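Selenium-binding protein (Sulfolobus tokodaii, PDB 2ECE) is of unknown function but, as a beta-propeller protein of the selenium-binding protein family, may bind selenium. Local coordinates at residues A190-W195 against E255-H260; L202-W207 against R229-D234; M266-M271 against I326-D331; M385-R390 against D453-S458. All blocks are in the same frame, centred on the assembly; numbering follows the deposited sequence.

Contact 1: A190-W195 against E255-H260; sequences AYDFWW and ELRPLH
The innermost strands of two successive beta-propeller blades, 193-196 and 250-258, meet here through their segments 193-195 and 255-258, which run nearly parallel, 8° apart, with axes 6.5 Å from each other at the closest, too far for a shared sheet; side chains bridge the gap. Glu255 opens the second segment with a chain bent at chi2 (-66°) that folds its carboxylate back against 190-195. OE2 arrives at the edge of the Tyr191 ring, 3.4 Å from Tyr191 CE1; a water also joins it to Tyr191 OH, and His75 gives it a hydrogen bond. Leu256 follows: its backbone N donates almost straight (170°) to the anti lone pair of Asp192 OD2, at 2.8 Å, while Leu256 CD1 rests against Phe193 CA. Thr142 holds the other Asp192 oxygen. Arg257 also bends at chi2, so that NH1 and NH2 both close on Glu255 OE1; NH1 additionally reaches Leu256 O and, at 3.5 Å, pairs with Asp192 OD2 in a salt bridge. Arg257 NH1 thus faces both of two buried carboxylate oxygens, Asp192 OD2 and Glu255 OE1, which are 3.5 Å apart, and probably offsets their repulsion; Asp325 is a further partner of NH2. At Pro258 the chemistry turns apolar. Its ring meets the indole of Trp194 obliquely, with Pro258 CD 3.5 Å from Trp194 CE3, and Pro258 CG lies 3.7 Å from Trp195 O.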
loop_
_atom_site.group_PDB
_atom_site.type_symbol
_atom_site.label_atom_id
_atom_site.label_comp_id
_atom_site.label_asym_id
_atom_site.label_seq_id
_atom_site.Cartn_x
_atom_site.Cartn_y
_atom_site.Cartn_z
ATOM N N ALA A 190 -6.225 -1.892 13.354
ATOM C CA ALA A 190 -5.083 -1.301 12.663
ATOM C C ALA A 190 -5.089 -1.737 11.204
ATOM O O ALA A 190 -5.935 -2.537 10.791
ATOM C CB ALA A 190 -3.767 -1.760 13.325
ATOM N N TYR A 191 -4.170 -1.167 10.426
ATOM C CA TYR A 191 -3.998 -1.554 9.020
ATOM C C TYR A 191 -2.774 -0.858 8.427
ATOM O O TYR A 191 -1.705 -1.455 8.303
ATOM C CB TYR A 191 -5.210 -1.154 8.194
ATOM C CG TYR A 191 -5.100 -1.561 6.738
ATOM C CD1 TYR A 191 -4.775 -0.643 5.731
ATOM C CD2 TYR A 191 -5.253 -2.898 6.380
ATOM C CE1 TYR A 191 -4.599 -1.068 4.398
ATOM C CE2 TYR A 191 -5.082 -3.328 5.070
ATOM C CZ TYR A 191 -4.756 -2.414 4.086
ATOM O OH TYR A 191 -4.593 -2.859 2.799
ATOM N N ASP A 192 -2.883 0.454 8.266
ATOM C CA ASP A 192 -1.792 1.221 7.664
ATOM C C ASP A 192 -1.414 2.353 8.603
ATOM O O ASP A 192 -2.069 2.573 9.620
ATOM C CB ASP A 192 -2.206 1.782 6.284
ATOM C CG ASP A 192 -1.046 2.445 5.549
ATOM O OD1 ASP A 192 0.078 1.892 5.587
ATOM O OD2 ASP A 192 -1.258 3.507 4.923
ATOM N N PHE A 193 -0.343 3.057 8.273
ATOM C CA PHE A 193 0.107 4.177 9.082
ATOM C C PHE A 193 1.151 4.947 8.310
ATOM O O PHE A 193 1.756 4.428 7.380
ATOM C CB PHE A 193 0.757 3.698 10.392
ATOM C CG PHE A 193 2.172 3.164 10.220
ATOM C CD1 PHE A 193 2.399 1.862 9.773
ATOM C CD2 PHE A 193 3.275 3.977 10.485
ATOM C CE1 PHE A 193 3.705 1.376 9.594
ATOM C CE2 PHE A 193 4.585 3.500 10.310
ATOM C CZ PHE A 193 4.799 2.197 9.863
ATOM N N TRP A 194 1.332 6.202 8.686
ATOM C CA TRP A 194 2.379 7.023 8.115
ATOM C C TRP A 194 2.573 8.222 9.026
ATOM O O TRP A 194 2.081 8.226 10.155
ATOM C CB TRP A 194 2.115 7.452 6.662
ATOM C CG TRP A 194 3.441 7.541 5.932
ATOM C CD1 TRP A 194 4.677 7.599 6.519
ATOM C CD2 TRP A 194 3.675 7.564 4.511
ATOM N NE1 TRP A 194 5.660 7.652 5.562
ATOM C CE2 TRP A 194 5.079 7.632 4.323
ATOM C CE3 TRP A 194 2.843 7.530 3.382
ATOM C CZ2 TRP A 194 5.670 7.671 3.053
ATOM C CZ3 TRP A 194 3.436 7.571 2.109
ATOM C CH2 TRP A 194 4.835 7.640 1.962
ATOM N N TRP A 195 3.269 9.247 8.560
ATOM C CA TRP A 195 3.539 10.361 9.442
ATOM C C TRP A 195 3.931 11.648 8.730
ATOM O O TRP A 195 4.093 11.690 7.509
ATOM C CB TRP A 195 4.682 9.944 10.387
ATOM C CG TRP A 195 5.871 9.283 9.647
ATOM C CD1 TRP A 195 6.465 9.727 8.500
ATOM C CD2 TRP A 195 6.583 8.077 10.018
ATOM N NE1 TRP A 195 7.491 8.886 8.129
ATOM C CE2 TRP A 195 7.586 7.867 9.039
ATOM C CE3 TRP A 195 6.471 7.161 11.074
ATOM C CZ2 TRP A 195 8.473 6.775 9.086
ATOM C CZ3 TRP A 195 7.360 6.067 11.121
ATOM C CH2 TRP A 195 8.345 5.890 10.129
ATOM N N GLU A 255 -5.557 2.801 3.324
ATOM C CA GLU A 255 -4.354 3.553 2.977
ATOM C C GLU A 255 -4.250 5.004 3.324
ATOM O O GLU A 255 -5.082 5.832 2.901
ATOM C CB GLU A 255 -4.037 3.373 1.467
ATOM C CG GLU A 255 -3.880 1.933 0.961
ATOM C CD GLU A 255 -2.679 1.194 1.539
ATOM O OE1 GLU A 255 -1.652 1.841 1.815
ATOM O OE2 GLU A 255 -2.753 -0.045 1.700
ATOM N N LEU A 256 -3.188 5.325 4.060
ATOM C CA LEU A 256 -2.966 6.690 4.557
ATOM C C LEU A 256 -1.911 7.400 3.753
ATOM O O LEU A 256 -0.787 6.905 3.644
ATOM C CB LEU A 256 -2.539 6.670 6.040
ATOM C CG LEU A 256 -3.659 6.478 7.060
ATOM C CD1 LEU A 256 -3.095 6.020 8.392
ATOM C CD2 LEU A 256 -4.419 7.787 7.204
ATOM N N ARG A 257 -2.246 8.556 3.192
ATOM C CA ARG A 257 -1.276 9.263 2.372
ATOM C C ARG A 257 -1.138 10.746 2.695
ATOM O O ARG A 257 -1.901 11.576 2.203
ATOM C CB ARG A 257 -1.629 9.105 0.887
ATOM C CG ARG A 257 -1.630 7.661 0.377
ATOM C CD ARG A 257 -0.217 7.058 0.294
ATOM N NE ARG A 257 -0.239 5.730 -0.328
ATOM C CZ ARG A 257 -0.539 4.600 0.306
ATOM N NH1 ARG A 257 -0.831 4.611 1.599
ATOM N NH2 ARG A 257 -0.577 3.457 -0.364
ATOM N N PRO A 258 -0.176 11.090 3.562
ATOM C CA PRO A 258 0.055 12.492 3.932
ATOM C C PRO A 258 0.570 13.180 2.660
ATOM O O PRO A 258 1.128 12.507 1.787
ATOM C CB PRO A 258 1.176 12.398 4.972
ATOM C CG PRO A 258 1.017 11.009 5.551
ATOM C CD PRO A 258 0.692 10.181 4.334
ATOM N N LEU A 259 0.383 14.492 2.525
ATOM C CA LEU A 259 0.944 15.148 1.349
ATOM C C LEU A 259 2.457 15.042 1.568
ATOM O O LEU A 259 2.922 14.946 2.711
ATOM C CB LEU A 259 0.517 16.618 1.253
ATOM C CG LEU A 259 -0.933 16.889 0.831
ATOM C CD1 LEU A 259 -1.061 18.347 0.386
ATOM C CD2 LEU A 259 -1.336 15.972 -0.304
ATOM N N HIS A 260 3.223 15.038 0.485
ATOM C CA HIS A 260 4.670 14.902 0.591
ATOM C C HIS A 260 5.378 16.116 1.199
ATOM O O HIS A 260 6.392 15.971 1.890
ATOM C CB HIS A 260 5.236 14.566 -0.787
ATOM C CG HIS A 260 4.678 13.299 -1.367
ATOM N ND1 HIS A 260 5.072 12.046 -0.944
ATOM C CD2 HIS A 260 3.719 13.096 -2.299
ATOM C CE1 HIS A 260 4.378 11.126 -1.592
ATOM N NE2 HIS A 260 3.550 11.737 -2.419
HETATM O O HOH W 1 -4.660 -1.469 0.669
HETATM O O HOH W 2 0.535 1.056 2.968
#

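Contact 2: L202-W207 against R229-D234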
loop_
_atom_site.group_PDB
_atom_site.type_symbol
_atom_site.label_atom_id
_atom_site.label_comp_id
_atom_site.label_asym_id
_atom_site.label_seq_id
_atom_site.Cartn_x
_atom_site.Cartn_y
_atom_site.Cartn_z
ATOM N N LEU A 202 1.868 10.904 13.932
ATOM C CA LEU A 202 1.725 9.659 13.208
ATOM C C LEU A 202 0.231 9.415 13.102
ATOM O O LEU A 202 -0.521 9.730 14.024
ATOM C CB LEU A 202 2.405 8.522 13.980
ATOM C CG LEU A 202 2.331 7.100 13.413
ATOM C CD1 LEU A 202 3.583 6.327 13.826
ATOM C CD2 LEU A 202 1.075 6.395 13.906
ATOM N N VAL A 203 -0.199 8.885 11.966
ATOM C CA VAL A 203 -1.605 8.585 11.745
ATOM C C VAL A 203 -1.688 7.096 11.462
ATOM O O VAL A 203 -0.798 6.540 10.816
ATOM C CB VAL A 203 -2.158 9.387 10.536
ATOM C CG1 VAL A 203 -2.195 10.865 10.872
ATOM C CG2 VAL A 203 -1.272 9.163 9.314
ATOM N N SER A 204 -2.738 6.449 11.955
ATOM C CA SER A 204 -2.932 5.020 11.745
ATOM C C SER A 204 -4.394 4.775 11.380
ATOM O O SER A 204 -5.277 5.545 11.783
ATOM C CB SER A 204 -2.562 4.239 13.017
ATOM O OG SER A 204 -3.396 4.595 14.114
ATOM N N SER A 205 -4.647 3.703 10.631
ATOM C CA SER A 205 -6.006 3.384 10.180
ATOM C C SER A 205 -6.602 2.099 10.765
ATOM O O SER A 205 -6.095 1.564 11.751
ATOM C CB SER A 205 -6.033 3.325 8.647
ATOM O OG SER A 205 -5.095 2.386 8.158
ATOM N N GLU A 206 -7.679 1.604 10.156
ATOM C CA GLU A 206 -8.342 0.404 10.674
ATOM C C GLU A 206 -9.015 -0.471 9.616
ATOM O O GLU A 206 -9.828 0.005 8.819
ATOM C CB GLU A 206 -9.432 0.779 11.688
ATOM C CG GLU A 206 -9.060 1.746 12.809
ATOM C CD GLU A 206 -10.262 2.037 13.710
ATOM O OE1 GLU A 206 -11.399 1.963 13.202
ATOM O OE2 GLU A 206 -10.081 2.348 14.908
ATOM N N TRP A 207 -8.683 -1.758 9.629
ATOM C CA TRP A 207 -9.304 -2.707 8.717
ATOM C C TRP A 207 -10.117 -3.631 9.623
ATOM O O TRP A 207 -11.267 -3.335 9.927
ATOM C CB TRP A 207 -8.247 -3.488 7.935
ATOM C CG TRP A 207 -8.808 -4.336 6.819
ATOM C CD1 TRP A 207 -9.977 -4.132 6.136
ATOM C CD2 TRP A 207 -8.171 -5.460 6.195
ATOM N NE1 TRP A 207 -10.101 -5.054 5.120
ATOM C CE2 TRP A 207 -9.008 -5.880 5.132
ATOM C CE3 TRP A 207 -6.973 -6.148 6.422
ATOM C CZ2 TRP A 207 -8.684 -6.959 4.304
ATOM C CZ3 TRP A 207 -6.650 -7.223 5.596
ATOM C CH2 TRP A 207 -7.503 -7.616 4.549
ATOM N N ARG A 229 -12.164 4.505 11.594
ATOM C CA ARG A 229 -11.524 5.626 12.269
ATOM C C ARG A 229 -10.069 5.833 11.858
ATOM O O ARG A 229 -9.381 4.887 11.472
ATOM C CB ARG A 229 -11.542 5.406 13.785
ATOM C CG ARG A 229 -12.866 4.947 14.355
ATOM C CD ARG A 229 -12.643 4.229 15.686
ATOM N NE ARG A 229 -12.318 5.131 16.783
ATOM C CZ ARG A 229 -11.792 4.737 17.938
ATOM N NH1 ARG A 229 -11.523 3.454 18.147
ATOM N NH2 ARG A 229 -11.546 5.624 18.891
ATOM N N ILE A 230 -9.619 7.083 11.945
ATOM C CA ILE A 230 -8.229 7.435 11.684
ATOM C C ILE A 230 -7.751 7.929 13.049
ATOM O O ILE A 230 -8.456 8.679 13.733
ATOM C CB ILE A 230 -8.067 8.560 10.624
ATOM C CG1 ILE A 230 -6.616 9.059 10.620
ATOM C CG2 ILE A 230 -9.015 9.706 10.912
ATOM C CD1 ILE A 230 -6.278 9.998 9.455
ATOM N N HIS A 231 -6.573 7.484 13.461
ATOM C CA HIS A 231 -6.031 7.868 14.756
ATOM C C HIS A 231 -4.843 8.801 14.587
ATOM O O HIS A 231 -3.972 8.559 13.747
ATOM C CB HIS A 231 -5.592 6.616 15.520
ATOM C CG HIS A 231 -6.698 5.637 15.760
ATOM N ND1 HIS A 231 -7.485 5.663 16.892
ATOM C CD2 HIS A 231 -7.151 4.602 15.010
ATOM C CE1 HIS A 231 -8.371 4.683 16.831
ATOM N NE2 HIS A 231 -8.191 4.026 15.700
ATOM N N PHE A 232 -4.818 9.865 15.384
ATOM C CA PHE A 232 -3.729 10.834 15.348
ATOM C C PHE A 232 -2.885 10.644 16.596
ATOM O O PHE A 232 -3.410 10.643 17.713
ATOM C CB PHE A 232 -4.295 12.253 15.293
ATOM C CG PHE A 232 -5.146 12.499 14.088
ATOM C CD1 PHE A 232 -4.561 12.710 12.846
ATOM C CD2 PHE A 232 -6.535 12.427 14.176
ATOM C CE1 PHE A 232 -5.344 12.837 11.701
ATOM C CE2 PHE A 232 -7.329 12.553 13.037
ATOM C CZ PHE A 232 -6.729 12.756 11.797
ATOM N N TRP A 233 -1.578 10.488 16.406
ATOM C CA TRP A 233 -0.670 10.265 17.521
ATOM C C TRP A 233 0.467 11.270 17.604
ATOM O O TRP A 233 0.851 11.881 16.609
ATOM C CB TRP A 233 -0.007 8.892 17.418
ATOM C CG TRP A 233 -0.899 7.737 17.173
ATOM C CD1 TRP A 233 -1.661 7.503 16.067
ATOM C CD2 TRP A 233 -1.047 6.591 18.015
ATOM N NE1 TRP A 233 -2.270 6.276 16.163
ATOM C CE2 TRP A 233 -1.911 5.694 17.350
ATOM C CE3 TRP A 233 -0.528 6.234 19.267
ATOM C CZ2 TRP A 233 -2.274 4.454 17.899
ATOM C CZ3 TRP A 233 -0.891 4.999 19.814
ATOM C CH2 TRP A 233 -1.754 4.126 19.127
ATOM N N ASP A 234 1.011 11.400 18.809
ATOM C CA ASP A 234 2.173 12.240 19.081
ATOM C C ASP A 234 3.298 11.242 18.771
ATOM O O ASP A 234 3.518 10.300 19.530
ATOM C CB ASP A 234 2.210 12.617 20.565
ATOM C CG ASP A 234 3.393 13.503 20.918
ATOM O OD1 ASP A 234 4.470 13.344 20.307
ATOM O OD2 ASP A 234 3.247 14.350 21.825
#
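The two middle strands of a four-stranded propeller blade pair here antiparallel, with Leu202-Trp233 and Ser204-His231 as hydrogen-bonded pairs and Val203-Phe232 as the non-hydrogen-bonded pair between them. On the face of Leu202 and Ser204, the Leu202 CD2 methyl sits over the five-membered ring of Trp233, 4.0 Å from its centroid. The same indole gives NE1 to Ser204 OG at 2.9 Å, almost in the ring plane, which fixes its rotation. On the other face Val203 CG1 touches Phe232 CD1 at 3.6 Å. Beyond the strand end, the extended Glu206 chain carries its carboxylate across to 229-234: OE1 takes Arg229 N at 3.1 Å, and OE2 takes His231 NE2 at 2.6 Å, both from above the carboxylate plane. An alanine at Glu206 would remove both acceptors and would probably leave His231 and the start of strand 229-234 less firmly held. Because Arg240 donates to His231 ND1, the proton on NE2 is consistent with a neutral imidazole bonded to a carboxylate.

Contact 3: M266-M271 against I326-D331; sequences MGFINM and IDISLD
Strand 266-274, second in its propeller blade, faces the innermost strand of the next blade, 326-328, across an interblade seam. Segments 266-271 and 326-328 run antiparallel (163°), their axes 8.0 Å apart at the closest, a gap filled by side chains. The tight part centres on Phe268. Ile328 CD1 meets the ring at its edge, 3.6 Å from Phe268 CD1, the two side chains crossing at about a right angle. Ile326 has CG1 in the crowded position between backbone N and carbonyl carbon (chi1 54°), which sends CD1 onto the main chain of the other strand, 3.8 Å from both Phe268 C and Ile269 N. Leu335 packs on all three of these side chains. Toward Asn270 the fit loosens: Ile326 CG2 comes no nearer than 4.1 Å to Asn270 CB, and the amide nitrogen turns to Val323 O instead. At the far end 329-331 leaves the seam altogether, reaching the exposed Asp331, whose OD1 accepts a hydrogen bond from Ser329 OG at 2.6 Å. An alanine at Ile326 would lose the CD1 and CG2 contacts and would probably loosen the seam between the blades. Between these two segments cohesion comes from apolar fit alone, so it depends on shape rather than on directed polar bonds.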
loop_
_atom_site.group_PDB
_atom_site.type_symbol
_atom_site.label_atom_id
_atom_site.label_comp_id
_atom_site.label_asym_id
_atom_site.label_seq_id
_atom_site.Cartn_x
_atom_site.Cartn_y
_atom_site.Cartn_z
ATOM N N MET A 266 -1.801 17.666 6.216
ATOM C CA MET A 266 -2.960 16.995 5.685
ATOM C C MET A 266 -2.548 15.811 4.828
ATOM O O MET A 266 -1.370 15.610 4.521
ATOM C CB MET A 266 -3.788 17.970 4.850
ATOM C CG MET A 266 -3.000 18.660 3.747
ATOM S SD MET A 266 -4.075 19.718 2.738
ATOM C CE MET A 266 -4.406 21.037 3.911
ATOM N N GLY A 267 -3.557 15.044 4.439
ATOM C CA GLY A 267 -3.354 13.874 3.617
ATOM C C GLY A 267 -4.697 13.224 3.348
ATOM O O GLY A 267 -5.736 13.713 3.809
ATOM N N PHE A 268 -4.680 12.117 2.614
ATOM C CA PHE A 268 -5.907 11.403 2.270
ATOM C C PHE A 268 -5.964 9.981 2.813
ATOM O O PHE A 268 -4.964 9.436 3.301
ATOM C CB PHE A 268 -6.074 11.328 0.748
ATOM C CG PHE A 268 -6.126 12.670 0.069
ATOM C CD1 PHE A 268 -4.955 13.341 -0.272
ATOM C CD2 PHE A 268 -7.355 13.261 -0.232
ATOM C CE1 PHE A 268 -5.004 14.589 -0.907
ATOM C CE2 PHE A 268 -7.419 14.508 -0.868
ATOM C CZ PHE A 268 -6.239 15.172 -1.204
ATOM N N ILE A 269 -7.159 9.403 2.729
ATOM C CA ILE A 269 -7.404 8.023 3.132
ATOM C C ILE A 269 -8.665 7.549 2.424
ATOM O O ILE A 269 -9.607 8.324 2.212
ATOM C CB ILE A 269 -7.595 7.853 4.660
ATOM C CG1 ILE A 269 -7.720 6.359 4.989
ATOM C CG2 ILE A 269 -8.841 8.582 5.131
ATOM C CD1 ILE A 269 -7.752 6.040 6.480
ATOM N N ASN A 270 -8.668 6.280 2.039
ATOM C CA ASN A 270 -9.812 5.702 1.361
ATOM C C ASN A 270 -10.665 4.844 2.294
ATOM O O ASN A 270 -10.141 4.096 3.130
ATOM C CB ASN A 270 -9.342 4.855 0.169
ATOM C CG ASN A 270 -8.397 3.719 0.578
ATOM O OD1 ASN A 270 -7.393 3.939 1.260
ATOM N ND2 ASN A 270 -8.710 2.505 0.145
ATOM N N MET A 271 -11.978 5.001 2.170
ATOM C CA MET A 271 -12.941 4.209 2.921
ATOM C C MET A 271 -13.471 3.317 1.816
ATOM O O MET A 271 -14.090 3.802 0.870
ATOM C CB MET A 271 -14.068 5.078 3.484
ATOM C CG MET A 271 -13.689 5.883 4.712
ATOM S SD MET A 271 -12.816 4.911 5.985
ATOM C CE MET A 271 -14.043 3.695 6.422
ATOM N N ILE A 326 -4.618 4.138 -2.795
ATOM C CA ILE A 326 -4.478 5.521 -3.247
ATOM C C ILE A 326 -2.995 5.869 -3.181
ATOM O O ILE A 326 -2.240 5.268 -2.405
ATOM C CB ILE A 326 -5.258 6.531 -2.359
ATOM C CG1 ILE A 326 -4.865 6.360 -0.890
ATOM C CG2 ILE A 326 -6.749 6.359 -2.562
ATOM C CD1 ILE A 326 -5.303 7.513 0.005
ATOM N N ASP A 327 -2.581 6.834 -3.993
ATOM C CA ASP A 327 -1.187 7.247 -4.010
ATOM C C ASP A 327 -1.129 8.660 -4.585
ATOM O O ASP A 327 -1.861 8.982 -5.514
ATOM C CB ASP A 327 -0.376 6.271 -4.864
ATOM C CG ASP A 327 1.066 6.153 -4.412
ATOM O OD1 ASP A 327 1.373 6.551 -3.269
ATOM O OD2 ASP A 327 1.894 5.642 -5.194
ATOM N N ILE A 328 -0.260 9.494 -4.025
ATOM C CA ILE A 328 -0.126 10.885 -4.456
ATOM C C ILE A 328 1.209 11.142 -5.148
ATOM O O ILE A 328 2.257 10.674 -4.687
ATOM C CB ILE A 328 -0.225 11.837 -3.241
ATOM C CG1 ILE A 328 -1.519 11.568 -2.470
ATOM C CG2 ILE A 328 -0.155 13.286 -3.701
ATOM C CD1 ILE A 328 -1.588 12.294 -1.142
ATOM N N SER A 329 1.187 11.888 -6.249
ATOM C CA SER A 329 2.437 12.199 -6.948
ATOM C C SER A 329 3.280 13.104 -6.049
ATOM O O SER A 329 2.738 13.817 -5.209
ATOM C CB SER A 329 2.154 12.893 -8.287
ATOM O OG SER A 329 1.321 14.024 -8.120
ATOM N N LEU A 330 4.602 13.071 -6.218
ATOM C CA LEU A 330 5.504 13.873 -5.387
ATOM C C LEU A 330 5.231 15.378 -5.323
ATOM O O LEU A 330 5.516 16.009 -4.310
ATOM C CB LEU A 330 6.957 13.650 -5.818
ATOM C CG LEU A 330 7.713 12.482 -5.178
ATOM C CD1 LEU A 330 7.876 12.739 -3.693
ATOM C CD2 LEU A 330 6.958 11.180 -5.412
ATOM N N ASP A 331 4.701 15.957 -6.394
ATOM C CA ASP A 331 4.410 17.391 -6.412
ATOM C C ASP A 331 3.087 17.681 -5.715
ATOM O O ASP A 331 2.628 18.818 -5.678
ATOM C CB ASP A 331 4.350 17.904 -7.853
ATOM C CG ASP A 331 3.414 17.082 -8.720
ATOM O OD1 ASP A 331 2.587 16.330 -8.155
ATOM O OD2 ASP A 331 3.498 17.191 -9.961
#

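Contact 4: M385-R390 against D453-S458; sequences MLEISR and DASSDS
At least two donors grip Asp453 OD1: Ser455 N, at 3.0 Å and 160°, which closes an Asx turn on the anti lone pair, and Arg448 NH1, in a salt bridge. This turn lies in the loop after strand 443-449 and is pressed against the innermost strand of a propeller blade, 386-388. Its Asp453 carboxylate stacks on that of Glu387, the planes 13° apart and Glu387 CD only 3.3 Å from Asp453 OD1. Glu387, bent at chi2 (41°), folds back so that OE2 accepts from Ile388 N at 2.8 Å, while OE1 receives a very short bond, 2.4 Å, from Ser455 OG. That hydroxyl in turn has Arg448 NH2 as a partner. The backbone adds Ala454 N to Ile388 O at 3.2 Å, in the carbonyl plane, and Ala454 CB packs on Ile388 CB. With Asp327 also close to Glu387, this cluster of buried carboxylates probably raises the proton affinity of at least one of them, an effect that Arg448 would partly offset.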
loop_
_atom_site.group_PDB
_atom_site.type_symbol
_atom_site.label_atom_id
_atom_site.label_comp_id
_atom_site.label_asym_id
_atom_site.label_seq_id
_atom_site.Cartn_x
_atom_site.Cartn_y
_atom_site.Cartn_z
ATOM N N MET A 385 -3.064 -2.370 -6.100
ATOM C CA MET A 385 -1.948 -1.544 -5.661
ATOM C C MET A 385 -1.436 -0.689 -6.808
ATOM O O MET A 385 -1.431 -1.112 -7.964
ATOM C CB MET A 385 -0.792 -2.389 -5.116
ATOM C CG MET A 385 -1.005 -2.912 -3.709
ATOM S SD MET A 385 -1.637 -1.678 -2.557
ATOM C CE MET A 385 -0.189 -0.625 -2.316
ATOM N N LEU A 386 -1.013 0.525 -6.470
ATOM C CA LEU A 386 -0.481 1.468 -7.446
ATOM C C LEU A 386 0.839 2.009 -6.926
ATOM O O LEU A 386 1.084 2.017 -5.715
ATOM C CB LEU A 386 -1.422 2.670 -7.613
ATOM C CG LEU A 386 -2.898 2.481 -7.954
ATOM C CD1 LEU A 386 -3.638 3.807 -7.807
ATOM C CD2 LEU A 386 -3.020 1.952 -9.375
ATOM N N GLU A 387 1.695 2.452 -7.835
ATOM C CA GLU A 387 2.937 3.086 -7.420
ATOM C C GLU A 387 3.329 4.072 -8.506
ATOM O O GLU A 387 3.177 3.789 -9.693
ATOM C CB GLU A 387 4.049 2.080 -7.172
ATOM C CG GLU A 387 5.163 2.717 -6.351
ATOM C CD GLU A 387 4.604 3.586 -5.234
ATOM O OE1 GLU A 387 4.212 3.033 -4.185
ATOM O OE2 GLU A 387 4.530 4.828 -5.416
ATOM N N ILE A 388 3.814 5.237 -8.095
ATOM C CA ILE A 388 4.168 6.290 -9.037
ATOM C C ILE A 388 5.651 6.620 -9.035
ATOM O O ILE A 388 6.278 6.700 -7.979
ATOM C CB ILE A 388 3.420 7.593 -8.697
ATOM C CG1 ILE A 388 1.967 7.289 -8.331
ATOM C CG2 ILE A 388 3.486 8.552 -9.879
ATOM C CD1 ILE A 388 1.280 8.418 -7.549
ATOM N N SER A 389 6.208 6.828 -10.225
ATOM C CA SER A 389 7.611 7.188 -10.335
ATOM C C SER A 389 7.765 8.550 -9.663
ATOM O O SER A 389 6.797 9.294 -9.524
ATOM C CB SER A 389 8.018 7.280 -11.809
ATOM O OG SER A 389 7.171 8.180 -12.505
ATOM N N ARG A 390 8.981 8.872 -9.239
ATOM C CA ARG A 390 9.225 10.148 -8.589
ATOM C C ARG A 390 8.931 11.330 -9.500
ATOM O O ARG A 390 8.445 12.361 -9.028
ATOM C CB ARG A 390 10.664 10.210 -8.065
ATOM C CG ARG A 390 10.809 9.563 -6.695
ATOM C CD ARG A 390 12.252 9.430 -6.230
ATOM N NE ARG A 390 13.016 8.470 -7.018
ATOM C CZ ARG A 390 13.722 8.782 -8.100
ATOM N NH1 ARG A 390 13.767 10.039 -8.527
ATOM N NH2 ARG A 390 14.385 7.838 -8.755
ATOM N N ASP A 453 10.086 5.780 -4.498
ATOM C CA ASP A 453 8.892 6.122 -5.253
ATOM C C ASP A 453 7.984 7.029 -4.433
ATOM O O ASP A 453 8.398 7.574 -3.409
ATOM C CB ASP A 453 8.145 4.849 -5.677
ATOM C CG ASP A 453 7.960 3.876 -4.530
ATOM O OD1 ASP A 453 7.339 4.267 -3.528
ATOM O OD2 ASP A 453 8.443 2.722 -4.630
ATOM N N ALA A 454 6.742 7.180 -4.879
ATOM C CA ALA A 454 5.787 8.054 -4.214
ATOM C C ALA A 454 5.200 7.585 -2.877
ATOM O O ALA A 454 4.506 8.361 -2.213
ATOM C CB ALA A 454 4.653 8.386 -5.179
ATOM N N SER A 455 5.450 6.341 -2.473
ATOM C CA SER A 455 4.899 5.864 -1.204
ATOM C C SER A 455 5.948 5.207 -0.317
ATOM O O SER A 455 5.628 4.669 0.743
ATOM C CB SER A 455 3.756 4.870 -1.447
ATOM O OG SER A 455 4.248 3.589 -1.810
ATOM N N SER A 456 7.201 5.275 -0.741
ATOM C CA SER A 456 8.288 4.659 0.004
ATOM C C SER A 456 9.053 5.609 0.918
ATOM O O SER A 456 9.637 5.170 1.908
ATOM C CB SER A 456 9.285 4.032 -0.967
ATOM O OG SER A 456 9.960 5.043 -1.698
ATOM N N ASP A 457 9.050 6.901 0.579
ATOM C CA ASP A 457 9.792 7.914 1.329
ATOM C C ASP A 457 8.967 9.071 1.876
ATOM O O ASP A 457 7.965 9.467 1.291
ATOM C CB ASP A 457 10.876 8.540 0.441
ATOM C CG ASP A 457 11.980 7.580 0.080
ATOM O OD1 ASP A 457 11.672 6.444 -0.337
ATOM O OD2 ASP A 457 13.157 7.974 0.201
ATOM N N SER A 458 9.410 9.611 3.005
ATOM C CA SER A 458 8.777 10.787 3.593
ATOM C C SER A 458 9.949 11.762 3.707
ATOM O O SER A 458 11.100 11.341 3.806
ATOM C CB SER A 458 8.150 10.486 4.962
ATOM O OG SER A 458 9.089 9.933 5.859
#

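The contacts follow neighbouring blades round the propeller; all distances here run between centres. Contact 2 is nested within the loop that contact 1 closes; contacts 3 and 4 come later along the chain. Contact 2 lies inside the blade whose innermost strand, 193-196, enters contact 1, about 8 Å away. Contact 3, also about 8 Å from contact 1, shares the next blade with it through strands 250-258 and 266-274, and His260 NE2 bonds to Ile328 O. Contact 4 lies about 11 Å from contact 3, where Asp327 approaches Glu387, and about 12 Å from contact 1, joined by Trp195 NE1 to Ser458 OG. Contacts 2 and 4, about 20 Å apart, do not touch. The C-terminal loop thus ties separate blades together near the propeller's centre.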